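Side-chain contacts in uncharacterized protein, DUF633, LMOf2365_1472 (Listeria monocytogenes str. 4b F2365, PDB 3GNL), which is of unknown function but probably methylates N1 of an adenine in transfer RNA through a Rossmann-like methyltransferase domain: residues Pro57-Ser60 with Ala61-Gln64; Leu8-Arg11 with Leu12-Val15; Asn217-Lys220 with Ile221-Leu224; Glu196-Thr199 with Trp200-Ile203; Val168-Thr171 with Lys172-Phe176. All coordinates share one frame; numbering follows the deposited sequence.

Contact 1: Pro57-Ser60 with Ala61-Gln64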
loop_
_atom_site.group_PDB
_atom_site.type_symbol
_atom_site.label_atom_id
_atom_site.label_comp_id
_atom_site.label_asym_id
_atom_site.label_seq_id
_atom_site.Cartn_x
_atom_site.Cartn_y
_atom_site.Cartn_z
ATOM N N PRO A 57 -8.062 -18.229 5.533
ATOM C CA PRO A 57 -8.415 -16.826 5.862
ATOM C C PRO A 57 -9.904 -16.466 5.731
ATOM O O PRO A 57 -10.421 -15.593 6.447
ATOM C CB PRO A 57 -7.566 -16.030 4.881
ATOM C CG PRO A 57 -6.360 -16.945 4.594
ATOM C CD PRO A 57 -7.019 -18.304 4.494
ATOM N N PHE A 58 -10.649 -17.080 4.844
ATOM C CA PHE A 58 -12.066 -16.792 4.742
ATOM C C PHE A 58 -12.712 -17.234 6.074
ATOM O O PHE A 58 -13.447 -16.449 6.702
ATOM C CB PHE A 58 -12.684 -17.540 3.536
ATOM C CG PHE A 58 -14.172 -17.419 3.429
ATOM C CD1 PHE A 58 -14.771 -16.213 3.174
ATOM C CD2 PHE A 58 -14.980 -18.560 3.515
ATOM C CE1 PHE A 58 -16.128 -16.060 3.071
ATOM C CE2 PHE A 58 -16.375 -18.438 3.408
ATOM C CZ PHE A 58 -16.957 -17.178 3.195
ATOM N N GLN A 59 -12.420 -18.451 6.533
ATOM C CA GLN A 59 -12.974 -18.923 7.816
ATOM C C GLN A 59 -12.563 -18.158 9.046
ATOM O O GLN A 59 -13.398 -17.890 9.921
ATOM C CB GLN A 59 -12.670 -20.399 8.020
ATOM C CG GLN A 59 -13.764 -21.165 7.408
ATOM C CD GLN A 59 -13.311 -22.117 6.414
ATOM O OE1 GLN A 59 -12.809 -23.196 6.752
ATOM N NE2 GLN A 59 -13.513 -21.767 5.149
ATOM N N SER A 60 -11.297 -17.769 9.115
ATOM C CA SER A 60 -10.761 -16.983 10.216
ATOM C C SER A 60 -11.488 -15.637 10.272
ATOM O O SER A 60 -11.815 -15.130 11.357
ATOM C CB SER A 60 -9.274 -16.760 9.976
ATOM O OG SER A 60 -8.494 -17.874 10.391
ATOM N N ALA A 61 -11.729 -15.032 9.094
ATOM C CA ALA A 61 -12.408 -13.722 9.071
ATOM C C ALA A 61 -13.875 -13.847 9.458
ATOM O O ALA A 61 -14.379 -13.012 10.233
ATOM C CB ALA A 61 -12.256 -13.036 7.720
ATOM N N GLN A 62 -14.557 -14.891 8.965
ATOM C CA GLN A 62 -15.947 -15.155 9.367
ATOM C C GLN A 62 -16.055 -15.298 10.877
ATOM O O GLN A 62 -16.989 -14.719 11.484
ATOM C CB GLN A 62 -16.463 -16.437 8.719
ATOM C CG GLN A 62 -16.941 -16.295 7.295
ATOM C CD GLN A 62 -17.275 -17.651 6.649
ATOM O OE1 GLN A 62 -16.442 -18.563 6.646
ATOM N NE2 GLN A 62 -18.501 -17.790 6.115
ATOM N N LYS A 63 -15.107 -16.015 11.476
ATOM C CA LYS A 63 -15.155 -16.282 12.926
ATOM C C LYS A 63 -14.880 -15.040 13.732
ATOM O O LYS A 63 -15.517 -14.831 14.743
ATOM C CB LYS A 63 -14.238 -17.421 13.351
ATOM C CG LYS A 63 -14.769 -18.787 12.898
ATOM C CD LYS A 63 -13.850 -19.886 13.347
ATOM C CE LYS A 63 -14.380 -21.297 12.980
ATOM N NZ LYS A 63 -15.451 -21.776 13.925
ATOM N N GLN A 64 -13.981 -14.181 13.265
ATOM C CA GLN A 64 -13.711 -12.940 13.985
ATOM C C GLN A 64 -14.943 -12.030 13.960
ATOM O O GLN A 64 -15.276 -11.402 14.996
ATOM C CB GLN A 64 -12.488 -12.234 13.379
ATOM C CG GLN A 64 -12.240 -10.825 13.907
ATOM C CD GLN A 64 -11.870 -10.783 15.378
ATOM O OE1 GLN A 64 -11.086 -11.585 15.869
ATOM N NE2 GLN A 64 -12.432 -9.816 16.086
#

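Contact 2: Leu8-Arg11 with Leu12-Val15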
loop_
_atom_site.group_PDB
_atom_site.type_symbol
_atom_site.label_atom_id
_atom_site.label_comp_id
_atom_site.label_asym_id
_atom_site.label_seq_id
_atom_site.Cartn_x
_atom_site.Cartn_y
_atom_site.Cartn_z
ATOM N N LEU A 8 -5.070 -3.581 17.387
ATOM C CA LEU A 8 -4.477 -3.748 16.052
ATOM C C LEU A 8 -2.965 -3.606 16.110
ATOM O O LEU A 8 -2.425 -2.906 16.986
ATOM C CB LEU A 8 -4.993 -2.684 15.076
ATOM C CG LEU A 8 -6.449 -2.738 14.630
ATOM C CD1 LEU A 8 -6.750 -1.619 13.638
ATOM C CD2 LEU A 8 -6.831 -4.069 14.017
ATOM N N SER A 9 -2.265 -4.220 15.148
ATOM C CA SER A 9 -0.861 -3.902 14.938
ATOM C C SER A 9 -0.705 -2.405 14.604
ATOM O O SER A 9 -1.668 -1.770 14.146
ATOM C CB SER A 9 -0.264 -4.733 13.785
ATOM O OG SER A 9 -0.843 -4.361 12.545
ATOM N N LYS A 10 0.494 -1.861 14.808
ATOM C CA LYS A 10 0.736 -0.451 14.482
ATOM C C LYS A 10 0.507 -0.215 12.996
ATOM O O LYS A 10 0.026 0.836 12.582
ATOM C CB LYS A 10 2.147 -0.014 14.890
ATOM C CG LYS A 10 2.344 -0.032 16.376
ATOM C CD LYS A 10 1.775 1.244 17.006
ATOM C CE LYS A 10 2.308 1.429 18.438
ATOM N NZ LYS A 10 1.478 0.620 19.372
ATOM N N ARG A 11 0.874 -1.201 12.190
ATOM C CA ARG A 11 0.658 -1.131 10.736
ATOM C C ARG A 11 -0.835 -1.000 10.417
ATOM O O ARG A 11 -1.254 -0.110 9.635
ATOM C CB ARG A 11 1.267 -2.375 10.062
ATOM C CG ARG A 11 1.088 -2.442 8.550
ATOM C CD ARG A 11 1.664 -3.743 8.021
ATOM N NE ARG A 11 0.912 -4.879 8.545
ATOM C CZ ARG A 11 -0.086 -5.496 7.907
ATOM N NH1 ARG A 11 -0.471 -5.104 6.697
ATOM N NH2 ARG A 11 -0.736 -6.499 8.500
ATOM N N LEU A 12 -1.640 -1.905 10.963
ATOM C CA LEU A 12 -3.070 -1.857 10.666
ATOM C C LEU A 12 -3.768 -0.701 11.331
ATOM O O LEU A 12 -4.724 -0.192 10.764
ATOM C CB LEU A 12 -3.765 -3.195 10.969
ATOM C CG LEU A 12 -3.372 -4.316 10.003
ATOM C CD1 LEU A 12 -3.993 -5.619 10.567
ATOM C CD2 LEU A 12 -3.790 -4.058 8.560
ATOM N N GLU A 13 -3.266 -0.249 12.477
ATOM C CA GLU A 13 -3.803 0.914 13.153
ATOM C C GLU A 13 -3.575 2.144 12.262
ATOM O O GLU A 13 -4.490 2.985 12.087
ATOM C CB GLU A 13 -3.121 1.101 14.497
ATOM C CG GLU A 13 -3.633 2.326 15.283
ATOM C CD GLU A 13 -3.047 2.398 16.675
ATOM O OE1 GLU A 13 -1.811 2.526 16.810
ATOM O OE2 GLU A 13 -3.820 2.299 17.648
ATOM N N LYS A 14 -2.400 2.214 11.647
ATOM C CA LYS A 14 -2.122 3.360 10.779
ATOM C C LYS A 14 -3.022 3.339 9.574
ATOM O O LYS A 14 -3.556 4.362 9.176
ATOM C CB LYS A 14 -0.609 3.481 10.427
ATOM C CG LYS A 14 -0.257 4.797 9.705
ATOM C CD LYS A 14 -0.585 5.994 10.626
ATOM C CE LYS A 14 0.074 7.259 10.159
ATOM N NZ LYS A 14 -0.328 8.376 11.080
ATOM N N VAL A 15 -3.204 2.149 8.968
ATOM C CA VAL A 15 -4.082 2.012 7.835
ATOM C C VAL A 15 -5.520 2.484 8.207
ATOM O O VAL A 15 -6.132 3.265 7.461
ATOM C CB VAL A 15 -4.065 0.539 7.316
ATOM C CG1 VAL A 15 -5.166 0.320 6.344
ATOM C CG2 VAL A 15 -2.701 0.196 6.683
HETATM O O HOH W 1 0.157 3.133 14.144
#

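Contact 3: Asn217-Lys220 with Ile221-Leu224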
loop_
_atom_site.group_PDB
_atom_site.type_symbol
_atom_site.label_atom_id
_atom_site.label_comp_id
_atom_site.label_asym_id
_atom_site.label_seq_id
_atom_site.Cartn_x
_atom_site.Cartn_y
_atom_site.Cartn_z
ATOM N N ASN A 217 25.713 -7.096 -16.189
ATOM C CA ASN A 217 26.123 -6.410 -14.952
ATOM C C ASN A 217 26.522 -4.953 -15.113
ATOM O O ASN A 217 26.401 -4.158 -14.166
ATOM C CB ASN A 217 27.195 -7.204 -14.215
ATOM C CG ASN A 217 26.616 -8.384 -13.470
ATOM O OD1 ASN A 217 25.432 -8.371 -13.067
ATOM N ND2 ASN A 217 27.415 -9.414 -13.300
ATOM N N GLN A 218 26.948 -4.557 -16.319
ATOM C CA GLN A 218 27.202 -3.136 -16.552
ATOM C C GLN A 218 25.894 -2.332 -16.496
ATOM O O GLN A 218 25.887 -1.213 -15.972
ATOM C CB GLN A 218 27.923 -2.884 -17.900
ATOM C CG GLN A 218 29.379 -3.319 -17.917
ATOM C CD GLN A 218 30.308 -2.455 -17.061
ATOM O OE1 GLN A 218 29.874 -1.554 -16.312
ATOM N NE2 GLN A 218 31.612 -2.729 -17.175
ATOM N N ALA A 219 24.833 -2.925 -17.030
ATOM C CA ALA A 219 23.513 -2.323 -17.040
ATOM C C ALA A 219 22.993 -2.284 -15.601
ATOM O O ALA A 219 22.395 -1.284 -15.190
ATOM C CB ALA A 219 22.570 -3.090 -17.933
ATOM N N LYS A 220 23.262 -3.348 -14.841
ATOM C CA LYS A 220 22.857 -3.388 -13.427
ATOM C C LYS A 220 23.529 -2.240 -12.654
ATOM O O LYS A 220 22.884 -1.553 -11.825
ATOM C CB LYS A 220 23.167 -4.767 -12.820
ATOM C CG LYS A 220 22.685 -4.998 -11.367
ATOM C CD LYS A 220 22.444 -6.507 -11.082
ATOM C CE LYS A 220 21.466 -6.693 -9.885
ATOM N NZ LYS A 220 21.659 -7.972 -9.103
ATOM N N ILE A 221 24.806 -1.993 -12.928
ATOM C CA ILE A 221 25.555 -0.916 -12.301
ATOM C C ILE A 221 24.955 0.452 -12.641
ATOM O O ILE A 221 24.761 1.269 -11.765
ATOM C CB ILE A 221 27.073 -0.980 -12.650
ATOM C CG1 ILE A 221 27.723 -2.164 -11.913
ATOM C CG2 ILE A 221 27.810 0.310 -12.332
ATOM C CD1 ILE A 221 29.226 -2.257 -12.116
ATOM N N ARG A 222 24.680 0.691 -13.927
ATOM C CA ARG A 222 23.976 1.899 -14.334
ATOM C C ARG A 222 22.660 2.090 -13.569
ATOM O O ARG A 222 22.388 3.193 -13.089
ATOM C CB ARG A 222 23.724 1.894 -15.837
ATOM C CG ARG A 222 24.779 2.662 -16.602
ATOM C CD ARG A 222 24.509 2.655 -18.114
ATOM N NE ARG A 222 24.996 1.415 -18.730
ATOM C CZ ARG A 222 24.227 0.453 -19.243
ATOM N NH1 ARG A 222 22.899 0.554 -19.252
ATOM N NH2 ARG A 222 24.798 -0.620 -19.747
ATOM N N GLU A 223 21.865 1.027 -13.464
ATOM C CA GLU A 223 20.615 1.087 -12.705
ATOM C C GLU A 223 20.869 1.458 -11.232
ATOM O O GLU A 223 20.221 2.343 -10.681
ATOM C CB GLU A 223 19.802 -0.203 -12.800
ATOM C CG GLU A 223 18.574 -0.118 -11.872
ATOM C CD GLU A 223 17.450 -1.085 -12.197
ATOM O OE1 GLU A 223 17.676 -2.320 -12.145
ATOM O OE2 GLU A 223 16.315 -0.595 -12.454
ATOM N N LEU A 224 21.837 0.799 -10.605
ATOM C CA LEU A 224 22.163 1.099 -9.212
ATOM C C LEU A 224 22.673 2.537 -9.047
ATOM O O LEU A 224 22.338 3.231 -8.065
ATOM C CB LEU A 224 23.198 0.095 -8.681
ATOM C CG LEU A 224 22.694 -1.334 -8.553
ATOM C CD1 LEU A 224 23.909 -2.260 -8.417
ATOM C CD2 LEU A 224 21.762 -1.497 -7.362
#

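Contact 4: Glu196-Thr199 with Trp200-Ile203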
loop_
_atom_site.group_PDB
_atom_site.type_symbol
_atom_site.label_atom_id
_atom_site.label_comp_id
_atom_site.label_asym_id
_atom_site.label_seq_id
_atom_site.Cartn_x
_atom_site.Cartn_y
_atom_site.Cartn_z
ATOM N N GLU A 196 19.284 1.642 2.100
ATOM C CA GLU A 196 19.220 1.012 0.779
ATOM C C GLU A 196 20.338 1.495 -0.125
ATOM O O GLU A 196 20.904 0.694 -0.874
ATOM C CB GLU A 196 17.819 1.182 0.119
ATOM C CG GLU A 196 16.623 0.542 0.932
ATOM C CD GLU A 196 16.867 -0.853 1.547
ATOM O OE1 GLU A 196 17.653 -1.642 1.024
ATOM O OE2 GLU A 196 16.244 -1.169 2.559
ATOM N N ALA A 197 20.632 2.793 -0.117
ATOM C CA ALA A 197 21.681 3.379 -0.947
ATOM C C ALA A 197 23.056 2.815 -0.553
ATOM O O ALA A 197 23.885 2.592 -1.431
ATOM C CB ALA A 197 21.670 4.910 -0.835
ATOM N N ASN A 198 23.257 2.560 0.734
ATOM C CA ASN A 198 24.548 1.984 1.132
ATOM C C ASN A 198 24.656 0.585 0.540
ATOM O O ASN A 198 25.714 0.230 0.020
ATOM C CB ASN A 198 24.643 1.883 2.652
ATOM C CG ASN A 198 24.916 3.206 3.316
ATOM O OD1 ASN A 198 25.354 4.162 2.684
ATOM N ND2 ASN A 198 24.691 3.256 4.627
ATOM N N THR A 199 23.578 -0.207 0.584
ATOM C CA THR A 199 23.615 -1.506 -0.069
ATOM C C THR A 199 23.873 -1.412 -1.579
ATOM O O THR A 199 24.683 -2.145 -2.111
ATOM C CB THR A 199 22.393 -2.335 0.274
ATOM O OG1 THR A 199 22.540 -2.749 1.649
ATOM C CG2 THR A 199 22.350 -3.627 -0.499
ATOM N N TRP A 200 23.195 -0.513 -2.278
ATOM C CA TRP A 200 23.426 -0.364 -3.711
ATOM C C TRP A 200 24.888 0.008 -4.036
ATOM O O TRP A 200 25.443 -0.582 -4.968
ATOM C CB TRP A 200 22.469 0.715 -4.250
ATOM C CG TRP A 200 21.010 0.296 -4.182
ATOM C CD1 TRP A 200 20.497 -0.970 -4.304
ATOM C CD2 TRP A 200 19.891 1.189 -4.027
ATOM N NE1 TRP A 200 19.089 -0.921 -4.189
ATOM C CE2 TRP A 200 18.724 0.386 -4.003
ATOM C CE3 TRP A 200 19.780 2.585 -3.863
ATOM C CZ2 TRP A 200 17.438 0.946 -3.850
ATOM C CZ3 TRP A 200 18.471 3.134 -3.669
ATOM C CH2 TRP A 200 17.356 2.297 -3.652
ATOM N N GLN A 201 25.507 0.904 -3.256
ATOM C CA GLN A 201 26.920 1.288 -3.467
ATOM C C GLN A 201 27.775 0.080 -3.219
ATOM O O GLN A 201 28.729 -0.158 -3.982
ATOM C CB GLN A 201 27.357 2.383 -2.495
ATOM C CG GLN A 201 26.597 3.684 -2.649
ATOM C CD GLN A 201 26.835 4.697 -1.526
ATOM O OE1 GLN A 201 27.462 4.405 -0.490
ATOM N NE2 GLN A 201 26.311 5.902 -1.723
ATOM N N ASN A 202 27.433 -0.695 -2.191
ATOM C CA ASN A 202 28.238 -1.890 -1.928
ATOM C C ASN A 202 28.152 -2.897 -3.071
ATOM O O ASN A 202 29.153 -3.549 -3.424
ATOM C CB ASN A 202 27.851 -2.543 -0.600
ATOM C CG ASN A 202 28.181 -1.674 0.623
ATOM O OD1 ASN A 202 28.982 -0.757 0.550
ATOM N ND2 ASN A 202 27.565 -2.001 1.745
ATOM N N ILE A 203 26.966 -3.035 -3.674
ATOM C CA ILE A 203 26.785 -3.979 -4.755
ATOM C C ILE A 203 27.632 -3.517 -5.931
ATOM O O ILE A 203 28.246 -4.347 -6.597
ATOM C CB ILE A 203 25.306 -4.108 -5.189
ATOM C CG1 ILE A 203 24.494 -4.730 -4.045
ATOM C CG2 ILE A 203 25.146 -4.997 -6.464
ATOM C CD1 ILE A 203 22.994 -4.601 -4.302
#

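Contact 5: Val168-Thr171 with Lys172-Phe176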
loop_
_atom_site.group_PDB
_atom_site.type_symbol
_atom_site.label_atom_id
_atom_site.label_comp_id
_atom_site.label_asym_id
_atom_site.label_seq_id
_atom_site.Cartn_x
_atom_site.Cartn_y
_atom_site.Cartn_z
ATOM N N VAL A 168 -2.946 13.735 -13.056
ATOM C CA VAL A 168 -1.943 13.536 -12.018
ATOM C C VAL A 168 -0.622 13.295 -12.718
ATOM O O VAL A 168 -0.513 12.423 -13.588
ATOM C CB VAL A 168 -2.354 12.377 -11.116
ATOM C CG1 VAL A 168 -1.286 12.094 -10.057
ATOM C CG2 VAL A 168 -3.676 12.708 -10.388
ATOM N N THR A 169 0.346 14.117 -12.333
ATOM C CA THR A 169 1.705 14.047 -12.951
ATOM C C THR A 169 2.765 14.138 -11.868
ATOM O O THR A 169 2.913 15.182 -11.221
ATOM C CB THR A 169 1.920 15.204 -13.988
ATOM O OG1 THR A 169 1.840 16.471 -13.323
ATOM C CG2 THR A 169 0.902 15.126 -15.128
ATOM N N TRP A 170 3.506 13.040 -11.660
ATOM C CA TRP A 170 4.505 13.038 -10.596
ATOM C C TRP A 170 5.893 13.294 -11.159
ATOM O O TRP A 170 6.082 13.227 -12.341
ATOM C CB TRP A 170 4.525 11.631 -9.953
ATOM C CG TRP A 170 3.234 11.242 -9.236
ATOM C CD1 TRP A 170 2.511 10.119 -9.458
ATOM C CD2 TRP A 170 2.517 12.031 -8.260
ATOM N NE1 TRP A 170 1.389 10.119 -8.637
ATOM C CE2 TRP A 170 1.356 11.273 -7.909
ATOM C CE3 TRP A 170 2.727 13.278 -7.638
ATOM C CZ2 TRP A 170 0.407 11.732 -6.962
ATOM C CZ3 TRP A 170 1.768 13.727 -6.668
ATOM C CH2 TRP A 170 0.627 12.932 -6.361
ATOM N N THR A 171 6.842 13.611 -10.287
ATOM C CA THR A 171 8.242 13.507 -10.705
ATOM C C THR A 171 8.707 12.060 -10.433
ATOM O O THR A 171 8.080 11.315 -9.671
ATOM C CB THR A 171 9.128 14.412 -9.928
ATOM O OG1 THR A 171 9.098 14.042 -8.529
ATOM C CG2 THR A 171 8.718 15.857 -10.058
ATOM N N LYS A 172 9.859 11.686 -10.957
ATOM C CA LYS A 172 10.346 10.332 -10.713
ATOM C C LYS A 172 10.670 10.154 -9.220
ATOM O O LYS A 172 10.491 9.056 -8.689
ATOM C CB LYS A 172 11.553 10.001 -11.618
ATOM C CG LYS A 172 12.738 10.870 -11.466
ATOM C CD LYS A 172 13.843 10.549 -12.548
ATOM C CE LYS A 172 15.048 11.545 -12.353
ATOM N NZ LYS A 172 16.402 11.086 -12.893
ATOM N N GLN A 173 11.110 11.220 -8.559
ATOM C CA GLN A 173 11.364 11.155 -7.117
ATOM C C GLN A 173 10.061 10.910 -6.366
ATOM O O GLN A 173 9.999 10.093 -5.437
ATOM C CB GLN A 173 12.023 12.429 -6.590
ATOM C CG GLN A 173 13.450 12.679 -7.121
ATOM C CD GLN A 173 13.507 13.423 -8.456
ATOM O OE1 GLN A 173 12.530 13.537 -9.216
ATOM N NE2 GLN A 173 14.703 13.941 -8.757
ATOM N N GLU A 174 8.991 11.599 -6.760
ATOM C CA GLU A 174 7.701 11.379 -6.096
ATOM C C GLU A 174 7.229 9.944 -6.293
ATOM O O GLU A 174 6.661 9.332 -5.376
ATOM C CB GLU A 174 6.672 12.409 -6.582
ATOM C CG GLU A 174 6.999 13.797 -6.122
ATOM C CD GLU A 174 6.073 14.864 -6.720
ATOM O OE1 GLU A 174 5.757 14.773 -7.908
ATOM O OE2 GLU A 174 5.667 15.755 -5.944
ATOM N N ILE A 175 7.387 9.373 -7.485
ATOM C CA ILE A 175 7.019 7.960 -7.695
ATOM C C ILE A 175 7.865 7.002 -6.817
ATOM O O ILE A 175 7.344 6.035 -6.246
ATOM C CB ILE A 175 7.087 7.604 -9.183
ATOM C CG1 ILE A 175 5.810 8.146 -9.856
ATOM C CG2 ILE A 175 7.152 6.126 -9.463
ATOM C CD1 ILE A 175 5.886 8.136 -11.333
ATOM N N PHE A 176 9.174 7.228 -6.759
ATOM C CA PHE A 176 10.068 6.282 -6.071
ATOM C C PHE A 176 9.944 6.399 -4.575
ATOM O O PHE A 176 10.040 5.362 -3.900
ATOM C CB PHE A 176 11.513 6.628 -6.500
ATOM C CG PHE A 176 12.559 5.602 -6.190
ATOM C CD1 PHE A 176 12.986 4.720 -7.190
ATOM C CD2 PHE A 176 13.188 5.589 -4.957
ATOM C CE1 PHE A 176 14.016 3.771 -6.933
ATOM C CE2 PHE A 176 14.238 4.650 -4.699
ATOM C CZ PHE A 176 14.618 3.759 -5.677
HETATM O O HOH W 2 4.271 16.634 -9.187
#

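Contact 1: Pro57-Ser60 with Ala61-Gln64
Phe58 and Gln62, one helical turn apart, lay an aromatic ring against a side-chain amide. The amide carbon CD of Gln62 stands 3.4 Å above the ring plane, shifted from the centre toward the rim, and the two planes are tilted by 33°, so the amide lies obliquely over the ring face. Both polar ends of the amide take part: OE1 of Gln62 approaches CE2 of Phe58 to 3.2 Å, while NE2 of Gln62 lies 3.4 Å from CZ of Phe58. Phe58 leaves the backbone pointing away from the next turn, yet a first torsion of 174° sets CG opposite the amide N, and the ring ends beneath the extended Gln62 side chain.

Aliphatic and amide neighbours complete the side-chain contacts. Gln59 runs alongside Gln62 in the same direction, its CG 3.8 Å from OE1 of Gln62. The CG of Lys63 rests 3.4 Å from the carbonyl oxygen of Gln59 before the chain leads off.

Backbone hydrogen bonds underlie all of this. Ala61 N, Gln62 N, Lys63 N and Gln64 N each donate to the carbonyl four residues earlier, as in a regular alpha-helix; that from Gln62 N to Phe58 O, 3.0 Å long, is the straightest at 167°.

Helix 55-67 is the crossover of the beta-alpha-beta unit between strands 45-52 and 74-78. Phe58, Ala61 and Gln62 touch Val76 of the second strand, Pro57 and Ala61 touch Glu52 of the first, and Gln64 reaches helix 34-41.

Contact 2: Leu8-Arg11 with Leu12-Val15
Ser9 turns OG between its own backbone N and carbonyl carbon (chi1 67°), where it can face Leu12 N, while Arg11 sets CG anti to its N (chi1 179°) and bends about CG-CD so that its end lies alongside Leu12, pointing the same way. The first of these is an N-cap: Ser9 stands just before helix 10-16, and its OG accepts from Leu12 N at 3.0 Å. The carbonyl of Ser9 then receives Glu13 N at 2.8 Å, beginning the helical bonding. Two further amides of the first turn, those of Lys10 and Arg11, donate to the carboxylate of Glu151 on strand 141-151, so side chains from two parts of the fold close this helix end.

The guanidinium of Arg11 has CG of Leu12 over one face, 3.7 Å above its plane and near the rim. Its NH1 is hydrogen-bonded to Gln124, which fixes the polar end while the leucine packs against the flat side. Before the cap, Leu8 folds CD1 over the carbonyl oxygen of Leu12 and meets Tyr34 and Phe38 of helix 34-41. On the solvent side, Lys10 and Glu13 lie side by side without a salt bridge. One water there donates to Lys10 O at 2.8 Å and only weakly to OE1 of Glu13.

Contact 3: Asn217-Lys220 with Ile221-Leu224
Ile221 holds the turn before it through its amide, which donates to Asn217 O at 3.0 Å, and its CG1 leans on that same oxygen at 3.3 Å. Its side chain continues toward Ser208, at the end of helix 187-208.

Arg222 donates its backbone N to Gln218 O in a bond that is nearly straight at 170°. Its side chain doubles back toward the start of the helix: a bend about CG-CD (chi3 -82°) brings the guanidinium over the preceding turn, where one face covers CA of Ala219. That CA lies 3.2 Å from the guanidinium plane, toward the rim, and NH2 of Arg222 is 3.8 Å from the methyl CB of Ala219. This exposed flank belongs to the outer side of a helical hairpin, in which helix 215-235 runs back along helix 187-208.

Glu223 donates N to Ala219 O at 2.9 Å, and its carboxylate has a long, weak ion pair with Lys227, one turn on.

Leu224 turns to the other helix of the hairpin and packs on Trp200 and Ile203. Its amide bonds to Lys220 O at 2.8 Å, and CD1 of Leu224 meets CG of the extended Lys220 at 4.2 Å.

Contact 4: Glu196-Thr199 with Trp200-Ile203
The carbonyl oxygen of Glu196 receives Trp200 N at 2.9 Å, with the donor lying in the carbonyl plane, and the indole of the same tryptophan spreads across this oxygen. Glu196 O stands 3.2 Å above the indole plane, offset toward the rim, and is 3.3 Å from CG of Trp200. The peptide N of Ala197 lies over the same face.

Farther out, the six-membered ring meets the side chain of Glu196. CB of Glu196 sits 4.1 Å from the ring centroid and only 16° off the ring normal, a CH-pi contact over the face. CG of Trp200 lies anti to its carbonyl carbon (chi1 -67°), which directs the ring back along the preceding turn. Ala197 adds a looser apolar touch, its CB 4.3 Å from CE3 of Trp200.

Similar backward-leaning side chains follow along the helix. Asn202 places CG 3.2 Å from Asn198 O, the carbonyl that its own backbone amide bonds. At the last turn, the methyl CG2 of Thr199 meets CD1 of Ile203 at 4.0 Å. Asn198 points its OD1 elsewhere, to a weak hydrogen bond with Arg194.

Beyond these turns the tryptophan touches Lys227 and Val231, and Gln201 touches Ile228. This is the packing of a helical hairpin, one long helix resting on the next: the indole of helix 187-208, lying over its own preceding turn, meets helix 215-235.

Contact 5: Val168-Thr171 with Lys172-Phe176
A capping box starts helix 172-177, with Thr171 as the N-cap and Glu174 as its reciprocal partner. In one direction, Glu174 N donates to OG1 of Thr171 at 3.0 Å; in the other, Thr171 N donates to OE1 of Glu174 at 2.9 Å. The second bond is fairly straight, 162° at the hydrogen, and meets OE1 on its anti side, slightly out of the carboxylate plane. A chi1 of 62° folds OG1 of Thr171 back over the main chain, within reach of Glu174 N. Helical bonding proper begins with Ile175 N on Thr171 O.

A water also donates to OE1 of Glu174, at 2.7 Å, and to Thr169 O, extending the box backward into the loop. On another flank the same oxygen meets the edge of the Trp170 indole, lying near the ring plane 3.4 Å from CE3. Carboxylate and indole planes stand almost perpendicular, 89° apart. Ile175 closes the apolar side, its CG1 3.7 Å from CB of Trp170.

Neighbouring helices hold polar groups on both sides of the N-cap. The indole NE1 of Trp170 is hydrogen-bonded to Ser136 of helix 129-139, and NE2 of Gln173 to Asp233 of helix 215-235.

Two sound donors, the amide of Thr171 and the water, thus converge on OE1 of Glu174, with the indole edge at its side. Together with the position at the positive end of a helix dipole, this would probably favour the ionised carboxylate.

How the contacts relate
Along the chain the contacts come in the order 2, 1, 5, 4, 3, strictly in series: each spans neighbouring turns, so none closes a long loop, nests within another or crosses it. Contact 2 starts the first helix, packed on the central sheet, and contact 1 lies on the crossover helix beside strand 74-78, their centres about 19 Å apart. Contact 5 starts the short helix leading out of the Rossmann-like part. Contacts 4 and 3 sit on the two arms of the helical hairpin and touch through Trp200 and Leu224. Trp200 also meets Phe176 of contact 5, linking the hairpin to helix 172-177, while contact 1 lies across the chain's centre from these three.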